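Local coordinates for protein M157 (Murid herpesvirus 1, PDB 2NYK) that serves as a viral MHC class I-like ligand for Ly49 receptors of mouse natural killer cells, at residues Ala175-Thr180 with Leu247-Val252; Val202-Glu207 with Asp225-Thr230. The protein carries 1 engineered substitution. All blocks are in the same frame, centred on the assembly; numbering follows the deposited sequence.

Interaction 1 (Ala175-Thr180 with Leu247-Val252); sequences AYMNAT and LGWKGV. With FUC (alpha-L-fucopyranose), chain B; NAG (2-acetamido-2-deoxy-beta-D-glucopyranose), chain C; NAG (2-acetamido-2-deoxy-beta-D-glucopyranose), chain D.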
ATOM      1  N   ALA A 175     -10.188  -2.157   7.102  1.00 25.41           N
ATOM      2  CA  ALA A 175      -9.427  -3.401   7.144  1.00 25.58           C
ATOM      3  C   ALA A 175      -9.979  -4.352   8.211  1.00 25.88           C
ATOM      4  O   ALA A 175      -9.565  -5.512   8.293  1.00 25.64           O
ATOM      5  CB  ALA A 175      -7.959  -3.086   7.424  1.00 25.02           C
ATOM      6  N   TYR A 176     -10.910  -3.864   9.025  1.00 27.11           N
ATOM      7  CA  TYR A 176     -11.527  -4.689  10.075  1.00 28.04           C
ATOM      8  C   TYR A 176     -12.258  -5.875   9.480  1.00 28.28           C
ATOM      9  O   TYR A 176     -12.702  -5.829   8.334  1.00 27.53           O
ATOM     10  CB  TYR A 176     -12.496  -3.861  10.928  1.00 28.99           C
ATOM     11  CG  TYR A 176     -11.827  -2.833  11.819  1.00 30.72           C
ATOM     12  CD1 TYR A 176     -10.446  -2.785  11.937  1.00 33.14           C
ATOM     13  CD2 TYR A 176     -12.580  -1.935  12.555  1.00 32.40           C
ATOM     14  CE1 TYR A 176      -9.824  -1.852  12.751  1.00 34.49           C
ATOM     15  CE2 TYR A 176     -11.971  -1.000  13.380  1.00 36.57           C
ATOM     16  CZ  TYR A 176     -10.590  -0.968  13.470  1.00 36.30           C
ATOM     17  OH  TYR A 176      -9.971  -0.052  14.287  1.00 40.18           O
ATOM     18  N   MET A 177     -12.390  -6.943  10.265  1.00 28.68           N
ATOM     19  CA  MET A 177     -13.076  -8.143   9.812  1.00 29.44           C
ATOM     20  C   MET A 177     -14.506  -7.845   9.340  1.00 29.22           C
ATOM     21  O   MET A 177     -14.949  -8.343   8.308  1.00 29.02           O
ATOM     22  CB  MET A 177     -13.089  -9.184  10.940  1.00 30.31           C
ATOM     23  CG  MET A 177     -13.458 -10.589  10.515  1.00 31.74           C
ATOM     24  SD  MET A 177     -13.649 -11.692  11.930  1.00 36.47           S
ATOM     25  CE  MET A 177     -12.051 -11.563  12.738  1.00 34.42           C
ATOM     26  N   ASN A 178     -15.210  -7.018  10.097  1.00 30.13           N
ATOM     27  CA  ASN A 178     -16.608  -6.714   9.794  1.00 32.05           C
ATOM     28  C   ASN A 178     -16.814  -5.735   8.625  1.00 31.56           C
ATOM     29  O   ASN A 178     -17.940  -5.376   8.331  1.00 31.94           O
ATOM     30  CB  ASN A 178     -17.358  -6.231  11.051  1.00 32.77           C
ATOM     31  CG  ASN A 178     -16.712  -5.010  11.705  1.00 36.91           C
ATOM     32  OD1 ASN A 178     -15.803  -4.380  11.144  1.00 37.99           O
ATOM     33  ND2 ASN A 178     -17.203  -4.666  12.904  1.00 43.05           N
ATOM     34  N   ALA A 179     -15.725  -5.329   7.969  1.00 31.40           N
ATOM     35  CA  ALA A 179     -15.779  -4.470   6.766  1.00 31.19           C
ATOM     36  C   ALA A 179     -15.313  -5.274   5.555  1.00 31.02           C
ATOM     37  O   ALA A 179     -15.251  -4.775   4.424  1.00 30.54           O
ATOM     38  CB  ALA A 179     -14.927  -3.219   6.966  1.00 30.84           C
ATOM     39  N   THR A 180     -15.026  -6.547   5.806  1.00 30.10           N
ATOM     40  CA  THR A 180     -14.496  -7.457   4.797  1.00 30.82           C
ATOM     41  C   THR A 180     -15.616  -8.325   4.205  1.00 30.87           C
ATOM     42  O   THR A 180     -16.361  -8.971   4.947  1.00 31.70           O
ATOM     43  CB  THR A 180     -13.387  -8.338   5.413  1.00 31.31           C
ATOM     44  OG1 THR A 180     -12.417  -7.490   6.052  1.00 29.44           O
ATOM     45  CG2 THR A 180     -12.712  -9.189   4.342  1.00 30.70           C
ATOM     46  N   LEU A 247      -3.338  -6.772   9.768  1.00 37.93           N
ATOM     47  CA  LEU A 247      -3.795  -5.967  10.891  1.00 38.73           C
ATOM     48  C   LEU A 247      -3.746  -6.772  12.191  1.00 39.11           C
ATOM     49  O   LEU A 247      -3.742  -6.200  13.276  1.00 40.06           O
ATOM     50  CB  LEU A 247      -5.211  -5.449  10.604  1.00 39.01           C
ATOM     51  CG  LEU A 247      -5.724  -4.197  11.312  1.00 39.71           C
ATOM     52  CD1 LEU A 247      -4.951  -2.963  10.889  1.00 41.94           C
ATOM     53  CD2 LEU A 247      -7.194  -4.021  11.029  1.00 40.86           C
ATOM     54  N   GLY A 248      -3.681  -8.096  12.063  1.00 38.96           N
ATOM     55  CA  GLY A 248      -3.529  -8.992  13.196  1.00 38.61           C
ATOM     56  C   GLY A 248      -4.766  -9.808  13.533  1.00 38.53           C
ATOM     57  O   GLY A 248      -4.977 -10.144  14.698  1.00 39.23           O
ATOM     58  N   TRP A 249      -5.583 -10.136  12.530  1.00 37.54           N
ATOM     59  CA  TRP A 249      -6.776 -10.946  12.756  1.00 36.63           C
ATOM     60  C   TRP A 249      -6.972 -12.070  11.746  1.00 37.11           C
ATOM     61  O   TRP A 249      -6.451 -12.022  10.623  1.00 36.71           O
ATOM     62  CB  TRP A 249      -8.043 -10.074  12.876  1.00 36.88           C
ATOM     63  CG  TRP A 249      -8.468  -9.317  11.615  1.00 34.11           C
ATOM     64  CD1 TRP A 249      -8.253  -7.998  11.347  1.00 34.27           C
ATOM     65  CD2 TRP A 249      -9.204  -9.839  10.492  1.00 33.49           C
ATOM     66  NE1 TRP A 249      -8.808  -7.659  10.123  1.00 32.47           N
ATOM     67  CE2 TRP A 249      -9.398  -8.771   9.581  1.00 33.08           C
ATOM     68  CE3 TRP A 249      -9.721 -11.098  10.166  1.00 33.25           C
ATOM     69  CZ2 TRP A 249     -10.071  -8.934   8.363  1.00 31.30           C
ATOM     70  CZ3 TRP A 249     -10.387 -11.259   8.949  1.00 33.40           C
ATOM     71  CH2 TRP A 249     -10.553 -10.181   8.067  1.00 30.84           C
ATOM     72  N   LYS A 250      -7.736 -13.079  12.163  1.00 37.71           N
ATOM     73  CA  LYS A 250      -8.067 -14.235  11.323  1.00 38.30           C
ATOM     74  C   LYS A 250      -9.535 -14.578  11.497  1.00 38.33           C
ATOM     75  O   LYS A 250     -10.037 -14.620  12.613  1.00 38.89           O
ATOM     76  CB  LYS A 250      -7.179 -15.434  11.657  1.00 38.38           C
ATOM     77  CG  LYS A 250      -7.182 -16.520  10.595  1.00 39.56           C
ATOM     78  CD  LYS A 250      -6.040 -17.522  10.784  1.00 40.74           C
ATOM     79  CE  LYS A 250      -6.173 -18.651   9.778  1.00 41.15           C
ATOM     80  NZ  LYS A 250      -4.984 -19.550   9.771  1.00 42.96           N
ATOM     81  N   GLY A 251     -10.235 -14.781  10.387  1.00 38.47           N
ATOM     82  CA  GLY A 251     -11.660 -15.085  10.435  1.00 37.91           C
ATOM     83  C   GLY A 251     -11.986 -16.198   9.471  1.00 37.85           C
ATOM     84  O   GLY A 251     -11.177 -16.526   8.601  1.00 38.68           O
ATOM     85  N   VAL A 252     -13.177 -16.767   9.616  1.00 38.10           N
ATOM     86  CA  VAL A 252     -13.620 -17.877   8.777  1.00 38.37           C
ATOM     87  C   VAL A 252     -15.004 -17.616   8.201  1.00 37.87           C
ATOM     88  O   VAL A 252     -15.853 -17.024   8.851  1.00 37.78           O
ATOM     89  CB  VAL A 252     -13.661 -19.213   9.560  1.00 38.44           C
ATOM     90  CG1 VAL A 252     -13.798 -20.392   8.611  1.00 39.48           C
ATOM     91  CG2 VAL A 252     -12.402 -19.378  10.359  1.00 40.14           C
TER
HETATM   92  C1  FUC B   3     -12.218  -6.149  15.890  1.00 60.22           C
HETATM   93  C2  FUC B   3     -11.754  -7.176  14.854  1.00 60.80           C
HETATM   94  C3  FUC B   3     -11.199  -6.429  13.641  1.00 60.47           C
HETATM   95  C4  FUC B   3     -10.005  -5.575  14.082  1.00 60.66           C
HETATM   96  C5  FUC B   3     -10.441  -4.627  15.215  1.00 60.67           C
HETATM   97  C6  FUC B   3      -9.272  -3.832  15.796  1.00 60.05           C
HETATM   98  O2  FUC B   3     -12.816  -8.020  14.464  1.00 62.13           O
HETATM   99  O3  FUC B   3     -10.873  -7.335  12.599  1.00 60.93           O
HETATM  100  O4  FUC B   3      -8.940  -6.401  14.504  1.00 61.13           O
HETATM  101  O5  FUC B   3     -11.115  -5.329  16.266  1.00 60.64           O
HETATM  102  C1  NAG C   1     -16.419  -3.699  13.666  1.00 50.40           C
HETATM  103  C2  NAG C   1     -17.475  -2.955  14.508  1.00 54.58           C
HETATM  104  C3  NAG C   1     -16.811  -2.038  15.547  1.00 55.95           C
HETATM  105  C4  NAG C   1     -15.788  -2.800  16.405  1.00 57.63           C
HETATM  106  C5  NAG C   1     -14.842  -3.595  15.488  1.00 56.21           C
HETATM  107  C6  NAG C   1     -13.915  -4.523  16.271  1.00 56.95           C
HETATM  108  C7  NAG C   1     -19.662  -2.590  13.505  1.00 56.62           C
HETATM  109  C8  NAG C   1     -20.381  -1.989  12.331  1.00 56.36           C
HETATM  110  N2  NAG C   1     -18.403  -2.181  13.690  1.00 55.32           N
HETATM  111  O3  NAG C   1     -17.792  -1.439  16.368  1.00 55.26           O
HETATM  112  O4  NAG C   1     -15.074  -1.860  17.189  1.00 61.12           O
HETATM  113  O5  NAG C   1     -15.573  -4.395  14.567  1.00 52.94           O
HETATM  114  O6  NAG C   1     -13.353  -5.431  15.350  1.00 58.55           O
HETATM  115  O7  NAG C   1     -20.234  -3.416  14.230  1.00 57.36           O
HETATM  116  C1  NAG D   2     -15.044  -2.200  18.592  1.00 64.90           C
HETATM  117  C2  NAG D   2     -13.896  -1.418  19.233  1.00 66.45           C
HETATM  118  C3  NAG D   2     -13.870  -1.568  20.757  1.00 67.75           C
HETATM  119  C4  NAG D   2     -15.265  -1.382  21.355  1.00 68.65           C
HETATM  120  C5  NAG D   2     -16.262  -2.302  20.640  1.00 68.54           C
HETATM  121  C6  NAG D   2     -17.673  -2.154  21.223  1.00 68.58           C
HETATM  122  C7  NAG D   2     -11.747  -0.935  18.188  1.00 68.38           C
HETATM  123  C8  NAG D   2     -10.501  -0.693  19.026  1.00 68.99           C
HETATM  124  N2  NAG D   2     -12.624  -1.828  18.655  1.00 67.56           N
HETATM  125  O3  NAG D   2     -12.995  -0.601  21.303  1.00 67.61           O
HETATM  126  O4  NAG D   2     -15.228  -1.615  22.754  1.00 70.33           O
HETATM  127  O5  NAG D   2     -16.267  -1.941  19.261  1.00 66.91           O
HETATM  128  O6  NAG D   2     -18.611  -1.963  20.173  1.00 69.62           O
HETATM  129  O7  NAG D   2     -11.918  -0.319  17.127  1.00 68.43           O
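Met177 lies across the Trp249 indole in a Met-aromatic contact. It joins the loop after helix 157-173 to the turn and strand 249-253 of the immunoglobulin-like, alpha3-type domain expected of an MHC class I-like fold. The loop makes one 3-10 turn at 177-179. A G1 beta bulge, with Gly248 and Trp249 both facing Ser245, leads into this strand.

The Met177 side chain can be followed outward. CB sits straight over the six-membered ring of Trp249, 3.7 Å from its centroid, as a CH-pi contact. Met177 CG is anti to the backbone N (chi1 -166°), and it meets Trp249 CZ3 at 3.5 Å. SD is oblique to the ring, 4.9 Å from the same centroid. The chain bends at chi3 (-57°), and Met177 CE then touches Trp249 CE3 at 3.5 Å and also meets Lys250 O. Pro265 and Asn267 of strand 262-267 also touch Met177.

The indole is held at its edge as well. Trp249 NE1 donates to Ala175 O at 2.9 Å, with an N-H...O angle of 146°. The acceptor lies close to the ring plane. Thr180 OG1 approaches Trp249 CZ2 at the rim, tip to tip, while it donates to Tyr176 O. Ala179 N reaches that same oxygen from the opposite face of its carbonyl plane. Leu247 CD2 touches both Ala175 CB and the edge of the Tyr176 ring, 3.6 Å from Tyr176 CD1.

The glycan on Asn178 ND2 folds back over this site. Fucose C5 lies over one face of Tyr176. Fucose O3 stands 3.0 Å above the indole plane, on the face that Met177 CB covers, and accepts a hydrogen bond from Met177 N at 2.8 Å.

Interaction 2 (Val202-Glu207 with Asp225-Thr230); sequences VPFTVE and DCQILT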
ATOM      1  N   VAL A 202      -4.697  -2.522   3.345  1.00 22.37           N
ATOM      2  CA  VAL A 202      -4.022  -3.405   4.284  1.00 23.62           C
ATOM      3  C   VAL A 202      -3.892  -4.798   3.650  1.00 23.38           C
ATOM      4  O   VAL A 202      -4.877  -5.337   3.127  1.00 24.67           O
ATOM      5  CB  VAL A 202      -4.791  -3.471   5.646  1.00 24.06           C
ATOM      6  CG1 VAL A 202      -4.235  -4.570   6.504  1.00 24.89           C
ATOM      7  CG2 VAL A 202      -4.677  -2.122   6.397  1.00 24.49           C
ATOM      8  N   PRO A 203      -2.668  -5.357   3.626  1.00 23.23           N
ATOM      9  CA  PRO A 203      -2.527  -6.693   3.083  1.00 23.41           C
ATOM     10  C   PRO A 203      -3.254  -7.795   3.854  1.00 24.11           C
ATOM     11  O   PRO A 203      -3.442  -7.720   5.074  1.00 22.70           O
ATOM     12  CB  PRO A 203      -0.999  -6.902   3.066  1.00 24.72           C
ATOM     13  CG  PRO A 203      -0.443  -5.519   2.985  1.00 21.54           C
ATOM     14  CD  PRO A 203      -1.347  -4.772   3.934  1.00 22.48           C
ATOM     15  N   PHE A 204      -3.707  -8.811   3.129  1.00 25.59           N
ATOM     16  CA  PHE A 204      -4.357  -9.955   3.786  1.00 26.61           C
ATOM     17  C   PHE A 204      -4.239 -11.172   2.889  1.00 27.85           C
ATOM     18  O   PHE A 204      -3.931 -11.026   1.696  1.00 28.06           O
ATOM     19  CB  PHE A 204      -5.837  -9.633   4.102  1.00 26.93           C
ATOM     20  CG  PHE A 204      -6.708  -9.467   2.882  1.00 26.21           C
ATOM     21  CD1 PHE A 204      -7.364 -10.562   2.324  1.00 25.09           C
ATOM     22  CD2 PHE A 204      -6.857  -8.209   2.281  1.00 25.26           C
ATOM     23  CE1 PHE A 204      -8.151 -10.404   1.167  1.00 26.76           C
ATOM     24  CE2 PHE A 204      -7.652  -8.043   1.128  1.00 25.12           C
ATOM     25  CZ  PHE A 204      -8.299  -9.110   0.584  1.00 22.81           C
ATOM     26  N   THR A 205      -4.471 -12.367   3.437  1.00 29.78           N
ATOM     27  CA  THR A 205      -4.406 -13.588   2.626  1.00 31.31           C
ATOM     28  C   THR A 205      -5.692 -14.385   2.758  1.00 32.24           C
ATOM     29  O   THR A 205      -6.397 -14.268   3.755  1.00 32.38           O
ATOM     30  CB  THR A 205      -3.190 -14.500   2.987  1.00 31.32           C
ATOM     31  OG1 THR A 205      -3.346 -14.991   4.321  1.00 33.48           O
ATOM     32  CG2 THR A 205      -1.888 -13.757   2.882  1.00 30.91           C
ATOM     33  N   VAL A 206      -6.008 -15.163   1.728  1.00 33.92           N
ATOM     34  CA  VAL A 206      -7.215 -15.982   1.687  1.00 36.05           C
ATOM     35  C   VAL A 206      -6.792 -17.432   1.431  1.00 38.29           C
ATOM     36  O   VAL A 206      -6.029 -17.724   0.482  1.00 38.64           O
ATOM     37  CB  VAL A 206      -8.190 -15.526   0.592  1.00 35.77           C
ATOM     38  CG1 VAL A 206      -9.500 -16.328   0.648  1.00 35.79           C
ATOM     39  CG2 VAL A 206      -8.488 -14.059   0.740  1.00 36.17           C
ATOM     40  N   GLU A 207      -7.258 -18.322   2.300  1.00 40.01           N
ATOM     41  CA  GLU A 207      -6.916 -19.744   2.223  1.00 42.13           C
ATOM     42  C   GLU A 207      -8.161 -20.602   2.410  1.00 42.47           C
ATOM     43  O   GLU A 207      -8.979 -20.324   3.299  1.00 42.65           O
ATOM     44  CB  GLU A 207      -5.901 -20.107   3.308  1.00 42.49           C
ATOM     45  CG  GLU A 207      -4.598 -19.329   3.212  1.00 46.75           C
ATOM     46  CD  GLU A 207      -3.772 -19.418   4.482  1.00 52.06           C
ATOM     47  OE1 GLU A 207      -4.362 -19.363   5.595  1.00 54.24           O
ATOM     48  OE2 GLU A 207      -2.520 -19.528   4.360  1.00 55.31           O
ATOM     49  N   ASP A 225      -8.327   1.709  -4.874  1.00 26.11           N
ATOM     50  CA  ASP A 225      -9.571   1.707  -4.106  1.00 27.48           C
ATOM     51  C   ASP A 225      -9.969   0.408  -3.407  1.00 28.03           C
ATOM     52  O   ASP A 225     -10.746   0.452  -2.463  1.00 28.35           O
ATOM     53  CB  ASP A 225     -10.729   2.212  -4.970  1.00 27.57           C
ATOM     54  CG  ASP A 225     -10.640   3.690  -5.213  1.00 27.96           C
ATOM     55  OD1 ASP A 225     -10.532   4.449  -4.234  1.00 29.35           O
ATOM     56  OD2 ASP A 225     -10.643   4.100  -6.376  1.00 29.58           O
ATOM     57  N   CYS A 226      -9.497  -0.739  -3.876  1.00 27.54           N
ATOM     58  CA  CYS A 226      -9.892  -1.990  -3.252  1.00 30.59           C
ATOM     59  C   CYS A 226      -9.038  -3.184  -3.657  1.00 28.45           C
ATOM     60  O   CYS A 226      -8.285  -3.135  -4.612  1.00 27.80           O
ATOM     61  CB  CYS A 226     -11.365  -2.309  -3.547  1.00 32.05           C
ATOM     62  SG  CYS A 226     -11.678  -2.755  -5.235  1.00 43.52           S
ATOM     63  N   GLN A 227      -9.166  -4.260  -2.904  1.00 28.38           N
ATOM     64  CA  GLN A 227      -8.439  -5.481  -3.215  1.00 27.51           C
ATOM     65  C   GLN A 227      -9.431  -6.596  -3.343  1.00 27.54           C
ATOM     66  O   GLN A 227     -10.343  -6.728  -2.516  1.00 27.27           O
ATOM     67  CB  GLN A 227      -7.479  -5.825  -2.104  1.00 27.71           C
ATOM     68  CG  GLN A 227      -6.487  -4.749  -1.707  1.00 28.98           C
ATOM     69  CD  GLN A 227      -5.605  -5.264  -0.614  1.00 29.78           C
ATOM     70  OE1 GLN A 227      -4.848  -6.227  -0.806  1.00 29.99           O
ATOM     71  NE2 GLN A 227      -5.748  -4.688   0.570  1.00 28.14           N
ATOM     72  N   ILE A 228      -9.265  -7.412  -4.373  1.00 26.39           N
ATOM     73  CA  ILE A 228     -10.129  -8.552  -4.552  1.00 27.01           C
ATOM     74  C   ILE A 228      -9.236  -9.769  -4.700  1.00 27.76           C
ATOM     75  O   ILE A 228      -8.508  -9.921  -5.701  1.00 26.83           O
ATOM     76  CB  ILE A 228     -11.097  -8.380  -5.751  1.00 27.45           C
ATOM     77  CG1 ILE A 228     -11.946  -7.099  -5.572  1.00 26.47           C
ATOM     78  CG2 ILE A 228     -11.959  -9.647  -5.926  1.00 25.65           C
ATOM     79  CD1 ILE A 228     -12.903  -6.803  -6.720  1.00 28.88           C
ATOM     80  N   LEU A 229      -9.276 -10.624  -3.675  1.00 27.43           N
ATOM     81  CA  LEU A 229      -8.479 -11.842  -3.674  1.00 29.44           C
ATOM     82  C   LEU A 229      -9.381 -13.061  -3.811  1.00 30.96           C
ATOM     83  O   LEU A 229     -10.309 -13.268  -3.015  1.00 30.61           O
ATOM     84  CB  LEU A 229      -7.600 -11.926  -2.415  1.00 29.64           C
ATOM     85  CG  LEU A 229      -6.252 -11.189  -2.413  1.00 32.03           C
ATOM     86  CD1 LEU A 229      -6.355  -9.642  -2.589  1.00 30.73           C
ATOM     87  CD2 LEU A 229      -5.524 -11.526  -1.111  1.00 35.18           C
ATOM     88  N   THR A 230      -9.124 -13.844  -4.857  1.00 31.86           N
ATOM     89  CA  THR A 230      -9.947 -15.002  -5.191  1.00 32.71           C
ATOM     90  C   THR A 230      -9.088 -16.265  -5.100  1.00 33.49           C
ATOM     91  O   THR A 230      -7.969 -16.289  -5.594  1.00 33.01           O
ATOM     92  CB  THR A 230     -10.499 -14.892  -6.634  1.00 33.11           C
ATOM     93  OG1 THR A 230     -11.210 -13.656  -6.805  1.00 34.45           O
ATOM     94  CG2 THR A 230     -11.413 -16.075  -6.984  1.00 33.27           C
TER
HETATM   95  O   HOH W   1      -3.795  -8.365   0.179  1.00 28.85           O
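Leu229, Phe204 and Gln227 carry this contact between strands 204-208 and 227-233. The two strands face each other across the interior of the immunoglobulin-like sandwich. Their backbones are bonded to other strands: 204-208 pairs with 241-245, and 227-233 pairs with 192-198 and 217-222. The short segments run nearly parallel, 25° apart, with axes 7.5 Å apart at the closest.

Leu229 and Phe204 reach toward each other tip to tip. Leu229 CD2 lies over a face of the phenyl ring, 4.1 Å from its centroid, in a CH-pi contact. Leu229 CD1 meets Phe204 CZ at 3.8 Å. Leu229 CD2 also packs on the backbone, 3.3 Å from Phe204 O. Further along, Val206 CG2 crosses Leu229 CB at 3.9 Å. Val196 of strand 192-198 touches both Phe204 and Val206.

The Gln227 and Phe204 side chains run alongside each other in opposite senses, with amide and ring planes 53° apart. Gln227 CD stands anti to CA (chi2 -179°), which carries the amide out toward the other strand. Gln227 NE2 donates to Val202 O at 2.8 Å, and it approaches from well above the plane of that carbonyl. NE2 also bonds to Ser200 O. On the other branch, Gln227 OE1 accepts from a water at 2.6 Å, and the water in turn accepts from Phe204 N at 3.0 Å. Arg45 NH1 also bonds to OE1.

The buried amide thus has two acceptors for its nitrogen and two donors for its oxygen. This pattern fixes which way the group is turned and satisfies it beside an apolar core.

Both interactions lie in the immunoglobulin-like domain, on the same side of the chain's centre, with their centres 11 Å apart. Along the chain the order is 175-180, 202-207, 225-230, 247-252, so both segments of interaction 2 fall between those of interaction 1. Strand 241-245 lies between 204-208 and 249-253 and pairs with both. The contacts meet directly where Ala175 CB packs on Val202 CG2 at 3.6 Å. This places the loop from the last helix directly beside the start of strand 204-208. Interaction 1 sets that loop, with its glycan, against the domain. Interaction 2 joins two strands across the interior of the domain.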